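Local coordinates for protein AimR transcriptional regulator (Bacillus phage phi3T, PDB 5ZVV) that activates transcription of the phage aimX locus as a homodimer, apparently favouring lytic replication until the arbitrium peptide converts it to an inactive monomer and lysogeny follows, at residues Met147-Asn152 with Ser191-Leu196. Residues are numbered along the deposited sequence; the frame is centred on the assembly and turned at random.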
loop_
_atom_site.group_PDB
_atom_site.type_symbol
_atom_site.label_atom_id
_atom_site.label_comp_id
_atom_site.label_asym_id
_atom_site.label_seq_id
_atom_site.Cartn_x
_atom_site.Cartn_y
_atom_site.Cartn_z
HETATM N N MSE A 147 20.620 13.718 0.302
HETATM C CA MSE A 147 19.222 14.115 0.316
HETATM C C MSE A 147 18.416 13.304 -0.689
HETATM O O MSE A 147 17.275 12.932 -0.400
HETATM C CB MSE A 147 19.083 15.614 0.066
HETATM C CG MSE A 147 19.419 16.454 1.301
HETATM SE SE MSE A 147 18.568 15.808 2.954
HETATM C CE MSE A 147 20.007 14.683 3.671
ATOM N N LEU A 148 19.021 12.990 -1.841
ATOM C CA LEU A 148 18.379 12.058 -2.763
ATOM C C LEU A 148 18.024 10.766 -2.044
ATOM O O LEU A 148 16.962 10.179 -2.281
ATOM C CB LEU A 148 19.288 11.770 -3.960
ATOM C CG LEU A 148 19.344 12.811 -5.080
ATOM C CD1 LEU A 148 20.426 12.444 -6.089
ATOM C CD2 LEU A 148 17.990 12.943 -5.762
ATOM N N PHE A 149 18.897 10.327 -1.136
ATOM C CA PHE A 149 18.581 9.185 -0.291
ATOM C C PHE A 149 17.467 9.532 0.689
ATOM O O PHE A 149 16.436 8.847 0.744
ATOM C CB PHE A 149 19.845 8.733 0.446
ATOM C CG PHE A 149 19.679 7.464 1.237
ATOM C CD1 PHE A 149 19.162 7.490 2.522
ATOM C CD2 PHE A 149 20.070 6.248 0.705
ATOM C CE1 PHE A 149 19.019 6.326 3.253
ATOM C CE2 PHE A 149 19.933 5.079 1.432
ATOM C CZ PHE A 149 19.403 5.121 2.709
ATOM N N PHE A 150 17.637 10.625 1.441
ATOM C CA PHE A 150 16.761 10.864 2.584
ATOM C C PHE A 150 15.361 11.270 2.150
ATOM O O PHE A 150 14.384 10.928 2.826
ATOM C CB PHE A 150 17.360 11.927 3.508
ATOM C CG PHE A 150 16.661 12.033 4.834
ATOM C CD1 PHE A 150 16.853 11.067 5.810
ATOM C CD2 PHE A 150 15.806 13.089 5.101
ATOM C CE1 PHE A 150 16.209 11.155 7.028
ATOM C CE2 PHE A 150 15.160 13.186 6.318
ATOM C CZ PHE A 150 15.361 12.214 7.284
ATOM N N SER A 151 15.237 11.985 1.031
ATOM C CA SER A 151 13.912 12.312 0.518
ATOM C C SER A 151 13.109 11.063 0.187
ATOM O O SER A 151 11.884 11.145 0.053
ATOM C CB SER A 151 14.023 13.206 -0.717
ATOM O OG SER A 151 14.718 12.552 -1.762
ATOM N N ASN A 152 13.766 9.909 0.054
ATOM C CA ASN A 152 13.056 8.646 -0.096
ATOM C C ASN A 152 12.937 7.882 1.215
ATOM O O ASN A 152 11.858 7.372 1.534
ATOM C CB ASN A 152 13.746 7.777 -1.150
ATOM C CG ASN A 152 13.497 8.273 -2.559
ATOM O OD1 ASN A 152 12.410 8.089 -3.105
ATOM N ND2 ASN A 152 14.497 8.914 -3.152
ATOM N N SER A 191 21.652 3.126 10.287
ATOM C CA SER A 191 20.935 2.787 11.513
ATOM C C SER A 191 19.434 3.015 11.357
ATOM O O SER A 191 18.624 2.174 11.778
ATOM C CB SER A 191 21.494 3.591 12.685
ATOM O OG SER A 191 21.312 4.981 12.483
ATOM N N ARG A 192 19.045 4.136 10.738
ATOM C CA ARG A 192 17.628 4.401 10.486
ATOM C C ARG A 192 16.972 3.250 9.729
ATOM O O ARG A 192 15.995 2.646 10.198
ATOM C CB ARG A 192 17.466 5.703 9.698
ATOM C CG ARG A 192 17.730 6.994 10.458
ATOM C CD ARG A 192 17.524 8.169 9.513
ATOM N NE ARG A 192 17.753 9.474 10.122
ATOM C CZ ARG A 192 16.805 10.210 10.696
ATOM N NH1 ARG A 192 15.559 9.761 10.759
ATOM N NH2 ARG A 192 17.107 11.392 11.212
ATOM N N VAL A 193 17.500 2.938 8.542
ATOM C CA VAL A 193 16.917 1.885 7.716
ATOM C C VAL A 193 16.941 0.549 8.447
ATOM O O VAL A 193 16.014 -0.260 8.310
ATOM C CB VAL A 193 17.650 1.813 6.363
ATOM C CG1 VAL A 193 17.085 0.686 5.507
ATOM C CG2 VAL A 193 17.539 3.147 5.639
ATOM N N SER A 194 17.981 0.302 9.246
ATOM C CA SER A 194 18.046 -0.935 10.017
ATOM C C SER A 194 16.867 -1.045 10.971
ATOM O O SER A 194 16.236 -2.103 11.074
ATOM C CB SER A 194 19.365 -1.013 10.786
ATOM O OG SER A 194 20.396 -1.556 9.981
HETATM N N MSE A 195 16.551 0.036 11.676
HETATM C CA MSE A 195 15.422 -0.025 12.598
HETATM C C MSE A 195 14.097 -0.199 11.862
HETATM O O MSE A 195 13.248 -1.011 12.270
HETATM C CB MSE A 195 15.380 1.219 13.485
HETATM C CG MSE A 195 16.349 1.127 14.650
HETATM SE SE MSE A 195 16.412 -0.702 15.357
HETATM C CE MSE A 195 14.563 -0.850 15.983
ATOM N N LEU A 196 13.926 0.555 10.774
ATOM C CA LEU A 196 12.690 0.452 10.002
ATOM C C LEU A 196 12.469 -0.974 9.504
ATOM O O LEU A 196 11.382 -1.545 9.671
ATOM C CB LEU A 196 12.717 1.448 8.841
ATOM C CG LEU A 196 12.514 2.895 9.301
ATOM C CD1 LEU A 196 12.763 3.888 8.178
ATOM C CD2 LEU A 196 11.110 3.071 9.867
#
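Arg192 meets Phe150 where helix 184-203 faces helix 145-161, and the pair illustrates how a buried arginine can be met on one face by an aromatic edge while its charge is answered elsewhere. CE1 of Phe150 stands 3.8 Å from CZ of Arg192, over the centre of one guanidinium face. The two planes are 76° apart, so this is an edge-on approach to the cation and not a parallel stack. The arginine chain, extended from CG to NE, sets that face across the edge of the ring, CD lying 4.1 Å from CE1 of Phe150. Glu84 and Asp87 form salt bridges that probably offset its charge, and Tyr157 adds a hydrogen bond.

One residue on, Val193 makes the apolar half of the contact. Its CG2 methyl touches CZ of Phe149 at 4.0 Å, reaching the ring at its edge near the ring plane. With CG anti to the backbone N (chi1 -174°), the side chain of Phe149 places CZ against that methyl. Phe189, one turn before Val193, meets both phenylalanine rings.

With CA of Phe150 and CA of Arg192, the nearest such pair, 10.2 Å apart, the segments show side-chain-mediated helix packing within the all-helical, TPR-like AimR fold.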